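Local coordinates for synaptonemal complex protein 2 (Mus musculus, PDB 5IWZ) that is a major component of the axial and lateral elements of synaptonemal complexes in meiotic prophase and is required for normal chromosome synapsis and for insertion of SYCP3, at residues V334-Y344 / T356-I365. Residues are numbered along the deposited sequence; the frame is centred on the assembly and turned at random.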
ATOM      1  N   VAL A 334      11.635   5.978   3.175  1.00 34.81           N
ATOM      2  CA  VAL A 334      11.677   7.015   2.153  1.00 28.33           C
ATOM      3  C   VAL A 334      11.672   6.317   0.801  1.00 28.95           C
ATOM      4  O   VAL A 334      12.466   5.400   0.573  1.00 28.62           O
ATOM      5  CB  VAL A 334      12.928   7.906   2.292  1.00 31.04           C
ATOM      6  CG1 VAL A 334      12.934   8.994   1.218  1.00 29.18           C
ATOM      7  CG2 VAL A 334      13.033   8.492   3.698  1.00 29.01           C
ATOM      8  N   THR A 335      10.799   6.757  -0.097  1.00 26.23           N
ATOM      9  CA  THR A 335      10.718   6.204  -1.443  1.00 27.57           C
ATOM     10  C   THR A 335      10.845   7.341  -2.439  1.00 28.78           C
ATOM     11  O   THR A 335      10.178   8.368  -2.283  1.00 22.83           O
ATOM     12  CB  THR A 335       9.392   5.464  -1.648  1.00 28.11           C
ATOM     13  OG1 THR A 335       9.312   4.405  -0.695  1.00 36.49           O
ATOM     14  CG2 THR A 335       9.279   4.913  -3.058  1.00 27.45           C
ATOM     15  N   VAL A 336      11.695   7.161  -3.450  1.00 27.74           N
ATOM     16  CA  VAL A 336      11.871   8.157  -4.513  1.00 26.32           C
ATOM     17  C   VAL A 336      11.453   7.528  -5.831  1.00 20.72           C
ATOM     18  O   VAL A 336      12.201   6.719  -6.386  1.00 22.39           O
ATOM     19  CB  VAL A 336      13.325   8.664  -4.606  1.00 31.45           C
ATOM     20  CG1 VAL A 336      13.482   9.699  -5.753  1.00 26.65           C
ATOM     21  CG2 VAL A 336      13.791   9.225  -3.272  1.00 28.18           C
ATOM     22  N   PRO A 337      10.305   7.898  -6.386  1.00 24.23           N
ATOM     23  CA  PRO A 337       9.885   7.306  -7.655  1.00 26.55           C
ATOM     24  C   PRO A 337      10.493   8.043  -8.831  1.00 24.98           C
ATOM     25  O   PRO A 337      10.828   9.228  -8.750  1.00 21.35           O
ATOM     26  CB  PRO A 337       8.360   7.459  -7.625  1.00 26.73           C
ATOM     27  CG  PRO A 337       8.131   8.651  -6.789  1.00 30.06           C
ATOM     28  CD  PRO A 337       9.251   8.725  -5.777  1.00 26.52           C
ATOM     29  N   GLU A 338      10.633   7.316  -9.939  1.00 22.13           N
ATOM     30  CA  GLU A 338      11.362   7.877 -11.067  1.00 30.26           C
ATOM     31  C   GLU A 338      10.700   9.142 -11.599  1.00 32.34           C
ATOM     32  O   GLU A 338      11.398  10.052 -12.058  1.00 29.86           O
ATOM     33  CB  GLU A 338      11.544   6.819 -12.171  1.00 25.95           C
ATOM     34  CG  GLU A 338      10.376   6.447 -13.012  1.00 37.31           C
ATOM     35  CD  GLU A 338      10.820   5.644 -14.250  1.00 48.63           C
ATOM     36  OE1 GLU A 338      10.033   4.819 -14.758  1.00 51.21           O
ATOM     37  OE2 GLU A 338      11.969   5.835 -14.710  1.00 53.44           O
ATOM     38  N   GLU A 339       9.372   9.253 -11.493  1.00 28.96           N
ATOM     39  CA  GLU A 339       8.713  10.450 -11.990  1.00 34.57           C
ATOM     40  C   GLU A 339       9.055  11.684 -11.158  1.00 28.48           C
ATOM     41  O   GLU A 339       8.837  12.797 -11.622  1.00 29.44           O
ATOM     42  CB  GLU A 339       7.194  10.241 -12.032  1.00 32.17           C
ATOM     43  CG  GLU A 339       6.542  10.194 -10.664  1.00 45.94           C
ATOM     44  CD  GLU A 339       6.237   8.771 -10.172  1.00 55.62           C
ATOM     45  OE1 GLU A 339       6.800   7.778 -10.715  1.00 56.28           O
ATOM     46  OE2 GLU A 339       5.440   8.663  -9.215  1.00 48.80           O
ATOM     47  N   LYS A 340       9.582  11.515  -9.944  1.00 21.43           N
ATOM     48  CA  LYS A 340       9.987  12.654  -9.126  1.00 21.81           C
ATOM     49  C   LYS A 340      11.412  13.136  -9.425  1.00 21.70           C
ATOM     50  O   LYS A 340      11.828  14.169  -8.892  1.00 21.43           O
ATOM     51  CB  LYS A 340       9.885  12.278  -7.653  1.00 26.81           C
ATOM     52  CG  LYS A 340       8.732  12.892  -6.909  1.00 46.47           C
ATOM     53  CD  LYS A 340       8.941  12.729  -5.416  1.00 54.69           C
ATOM     54  CE  LYS A 340       7.627  12.562  -4.669  1.00 57.23           C
ATOM     55  NZ  LYS A 340       7.806  12.683  -3.186  1.00 59.19           N
ATOM     56  N   VAL A 341      12.171  12.422 -10.247  1.00 21.38           N
ATOM     57  CA  VAL A 341      13.583  12.723 -10.482  1.00 21.44           C
ATOM     58  C   VAL A 341      13.675  13.540 -11.768  1.00 23.00           C
ATOM     59  O   VAL A 341      13.284  13.074 -12.844  1.00 20.33           O
ATOM     60  CB  VAL A 341      14.420  11.434 -10.560  1.00 28.51           C
ATOM     61  CG1 VAL A 341      15.866  11.726 -10.994  1.00 21.32           C
ATOM     62  CG2 VAL A 341      14.410  10.712  -9.206  1.00 19.07           C
ATOM     63  N   GLN A 342      14.130  14.783 -11.638  1.00 19.77           N
ATOM     64  CA  GLN A 342      14.407  15.627 -12.800  1.00 23.20           C
ATOM     65  C   GLN A 342      15.649  15.151 -13.554  1.00 21.03           C
ATOM     66  O   GLN A 342      15.640  15.069 -14.786  1.00 25.88           O
ATOM     67  CB  GLN A 342      14.574  17.081 -12.356  1.00 26.36           C
ATOM     68  CG  GLN A 342      14.584  18.069 -13.526  1.00 33.19           C
ATOM     69  CD  GLN A 342      14.678  19.497 -13.066  1.00 41.42           C
ATOM     70  OE1 GLN A 342      15.666  19.890 -12.460  1.00 46.01           O
ATOM     71  NE2 GLN A 342      13.639  20.281 -13.329  1.00 41.17           N
ATOM     72  N   MET A 343      16.734  14.861 -12.839  1.00 27.86           N
ATOM     73  CA  MET A 343      17.894  14.189 -13.424  1.00 24.95           C
ATOM     74  C   MET A 343      18.836  13.809 -12.288  1.00 24.49           C
ATOM     75  O   MET A 343      18.647  14.203 -11.133  1.00 22.00           O
ATOM     76  CB  MET A 343      18.622  15.031 -14.496  1.00 30.02           C
ATOM     77  CG  MET A 343      19.326  16.300 -14.065  1.00 31.35           C
ATOM     78  SD  MET A 343      20.145  17.157 -15.475  1.00 33.37           S
ATOM     79  CE  MET A 343      18.729  17.559 -16.506  1.00 32.38           C
ATOM     80  N   TYR A 344      19.851  13.021 -12.631  1.00 22.00           N
ATOM     81  CA  TYR A 344      20.850  12.629 -11.653  1.00 24.61           C
ATOM     82  C   TYR A 344      22.220  12.598 -12.296  1.00 22.05           C
ATOM     83  O   TYR A 344      22.359  12.531 -13.521  1.00 25.85           O
ATOM     84  CB  TYR A 344      20.536  11.261 -11.041  1.00 23.70           C
ATOM     85  CG  TYR A 344      20.713  10.070 -11.959  1.00 27.20           C
ATOM     86  CD1 TYR A 344      21.937   9.390 -12.041  1.00 24.27           C
ATOM     87  CD2 TYR A 344      19.645   9.587 -12.700  1.00 24.49           C
ATOM     88  CE1 TYR A 344      22.082   8.278 -12.863  1.00 24.39           C
ATOM     89  CE2 TYR A 344      19.773   8.486 -13.513  1.00 25.11           C
ATOM     90  CZ  TYR A 344      20.987   7.828 -13.600  1.00 30.71           C
ATOM     91  OH  TYR A 344      21.097   6.722 -14.435  1.00 27.48           O
ATOM     92  N   THR A 356      23.937  11.922  -6.999  1.00 25.26           N
ATOM     93  CA  THR A 356      23.168  13.134  -6.734  1.00 24.77           C
ATOM     94  C   THR A 356      21.882  13.095  -7.544  1.00 30.63           C
ATOM     95  O   THR A 356      21.938  13.065  -8.776  1.00 24.77           O
ATOM     96  CB  THR A 356      23.971  14.379  -7.106  1.00 27.66           C
ATOM     97  OG1 THR A 356      25.197  14.369  -6.379  1.00 31.66           O
ATOM     98  CG2 THR A 356      23.188  15.658  -6.738  1.00 27.95           C
ATOM     99  N   LEU A 357      20.733  13.081  -6.852  1.00 27.35           N
ATOM    100  CA  LEU A 357      19.408  13.097  -7.480  1.00 26.04           C
ATOM    101  C   LEU A 357      18.817  14.487  -7.347  1.00 25.07           C
ATOM    102  O   LEU A 357      18.590  14.953  -6.229  1.00 24.81           O
ATOM    103  CB  LEU A 357      18.442  12.104  -6.832  1.00 26.87           C
ATOM    104  CG  LEU A 357      18.676  10.594  -6.770  1.00 33.51           C
ATOM    105  CD1 LEU A 357      17.533   9.934  -5.963  1.00 26.35           C
ATOM    106  CD2 LEU A 357      18.770  10.018  -8.172  1.00 36.02           C
ATOM    107  N   THR A 358      18.566  15.142  -8.474  1.00 23.31           N
ATOM    108  CA  THR A 358      17.829  16.399  -8.481  1.00 27.88           C
ATOM    109  C   THR A 358      16.350  16.061  -8.621  1.00 25.17           C
ATOM    110  O   THR A 358      15.950  15.450  -9.615  1.00 23.41           O
ATOM    111  CB  THR A 358      18.298  17.299  -9.624  1.00 24.53           C
ATOM    112  OG1 THR A 358      19.680  17.601  -9.451  1.00 25.52           O
ATOM    113  CG2 THR A 358      17.512  18.612  -9.661  1.00 27.24           C
ATOM    114  N   LEU A 359      15.549  16.429  -7.627  1.00 22.45           N
ATOM    115  CA  LEU A 359      14.119  16.147  -7.654  1.00 24.22           C
ATOM    116  C   LEU A 359      13.336  17.285  -8.305  1.00 27.71           C
ATOM    117  O   LEU A 359      13.747  18.444  -8.276  1.00 26.54           O
ATOM    118  CB  LEU A 359      13.593  15.915  -6.244  1.00 21.35           C
ATOM    119  CG  LEU A 359      14.355  14.874  -5.413  1.00 30.72           C
ATOM    120  CD1 LEU A 359      13.704  14.784  -4.049  1.00 29.41           C
ATOM    121  CD2 LEU A 359      14.375  13.514  -6.097  1.00 20.59           C
ATOM    122  N   LYS A 360      12.186  16.934  -8.882  1.00 25.68           N
ATOM    123  CA  LYS A 360      11.327  17.899  -9.551  1.00 28.06           C
ATOM    124  C   LYS A 360      10.583  18.801  -8.577  1.00 38.36           C
ATOM    125  O   LYS A 360       9.943  19.760  -9.025  1.00 41.96           O
ATOM    126  CB  LYS A 360      10.314  17.176 -10.451  1.00 28.38           C
ATOM    127  CG  LYS A 360      10.918  16.601 -11.712  1.00 24.38           C
ATOM    128  CD  LYS A 360       9.911  15.814 -12.548  1.00 26.83           C
ATOM    129  CE  LYS A 360      10.623  15.157 -13.718  1.00 26.90           C
ATOM    130  NZ  LYS A 360       9.741  14.383 -14.644  1.00 30.53           N
ATOM    131  N   ASN A 361      10.637  18.525  -7.274  1.00 32.88           N
ATOM    132  CA  ASN A 361      10.068  19.456  -6.308  1.00 30.38           C
ATOM    133  C   ASN A 361      10.734  19.244  -4.959  1.00 31.03           C
ATOM    134  O   ASN A 361      11.379  18.217  -4.718  1.00 25.55           O
ATOM    135  CB  ASN A 361       8.542  19.304  -6.202  1.00 32.50           C
ATOM    136  CG  ASN A 361       8.109  17.893  -5.882  1.00 39.40           C
ATOM    137  OD1 ASN A 361       7.819  17.103  -6.789  1.00 40.51           O
ATOM    138  ND2 ASN A 361       8.045  17.565  -4.585  1.00 36.43           N
ATOM    139  N   ILE A 362      10.579  20.249  -4.089  1.00 31.63           N
ATOM    140  CA  ILE A 362      11.068  20.169  -2.716  1.00 39.74           C
ATOM    141  C   ILE A 362      10.349  19.048  -1.984  1.00 39.42           C
ATOM    142  O   ILE A 362       9.133  18.866  -2.135  1.00 35.15           O
ATOM    143  CB  ILE A 362      10.845  21.511  -1.995  1.00 39.50           C
ATOM    144  CG1 ILE A 362      11.528  22.661  -2.742  1.00 43.49           C
ATOM    145  CG2 ILE A 362      11.304  21.442  -0.549  1.00 33.41           C
ATOM    146  CD1 ILE A 362      11.195  24.049  -2.150  1.00 35.36           C
ATOM    147  N   VAL A 363      11.095  18.283  -1.177  1.00 31.34           N
ATOM    148  CA  VAL A 363      10.481  17.261  -0.346  1.00 31.29           C
ATOM    149  C   VAL A 363      10.885  17.499   1.100  1.00 34.50           C
ATOM    150  O   VAL A 363      11.803  18.265   1.400  1.00 36.28           O
ATOM    151  CB  VAL A 363      10.838  15.831  -0.796  1.00 33.79           C
ATOM    152  CG1 VAL A 363      10.380  15.618  -2.230  1.00 37.15           C
ATOM    153  CG2 VAL A 363      12.341  15.571  -0.648  1.00 31.26           C
ATOM    154  N   LYS A 364      10.167  16.850   2.008  1.00 36.70           N
ATOM    155  CA  LYS A 364      10.417  17.004   3.436  1.00 40.63           C
ATOM    156  C   LYS A 364      10.663  15.632   4.036  1.00 37.04           C
ATOM    157  O   LYS A 364       9.835  14.731   3.889  1.00 38.42           O
ATOM    158  CB  LYS A 364       9.247  17.697   4.132  1.00 49.25           C
ATOM    159  CG  LYS A 364       9.459  17.943   5.615  1.00 60.03           C
ATOM    160  CD  LYS A 364       8.172  18.450   6.260  1.00 68.83           C
ATOM    161  CE  LYS A 364       8.376  18.855   7.714  1.00 70.86           C
ATOM    162  NZ  LYS A 364       7.095  19.268   8.373  1.00 72.07           N
ATOM    163  N   ILE A 365      11.805  15.466   4.693  1.00 38.04           N
ATOM    164  CA  ILE A 365      12.151  14.210   5.345  1.00 36.70           C
ATOM    165  C   ILE A 365      12.683  14.550   6.727  1.00 42.18           C
ATOM    166  O   ILE A 365      13.650  15.311   6.850  1.00 48.03           O
ATOM    167  CB  ILE A 365      13.188  13.403   4.541  1.00 42.86           C
ATOM    168  CG1 ILE A 365      12.693  13.135   3.119  1.00 38.84           C
ATOM    169  CG2 ILE A 365      13.483  12.087   5.217  1.00 42.46           C
ATOM    170  CD1 ILE A 365      13.655  12.317   2.304  1.00 39.61           C
TER
HETATM  171  O   HOH W   1      11.462  11.793 -14.156  1.00 27.18           O
HETATM  172  O   HOH W   2       6.969  15.083  -3.120  1.00 38.25           O
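Val336 and Leu357 meet tip to tip, while Leu359 crosses Val336 at about a right angle. One methyl of Val336 serves both: CG1 lies 3.9 Å from Leu359 CD2 and 4.1 Å from Leu357 CD1. The other branch of Leu357, CD2, packs 3.6 Å from Tyr344 CB. Tyr344 CG stands between its backbone N and carbonyl carbon (chi1 71°), and the ring runs on toward helix 383-390. Leu373 and Phe375 of strand 372-378 also pack against these leucines. The segments belong to the Spt16M-like, PH-clan domain, where the hairpin of strands 341-349 and 352-359 is interrupted by a classic beta bulge. Gln342 and Met343 both face Thr358. Thr358 O takes a 2.8 Å bond from Gln342 N, in the carbonyl plane, and a weak one from Met343 N. Beyond the bulge, Lys360 N donates to Lys340 O. The Lys360 side chain is extended past CG and runs past the carbonyl oxygens of Glu339 and Val341, with CD 3.3 Å from Glu339 O. A water joins its NZ to Glu338 O and Val341 O. Farther along, Val334 CG1 meets Ile365 CD1 tip to tip at 3.6 Å.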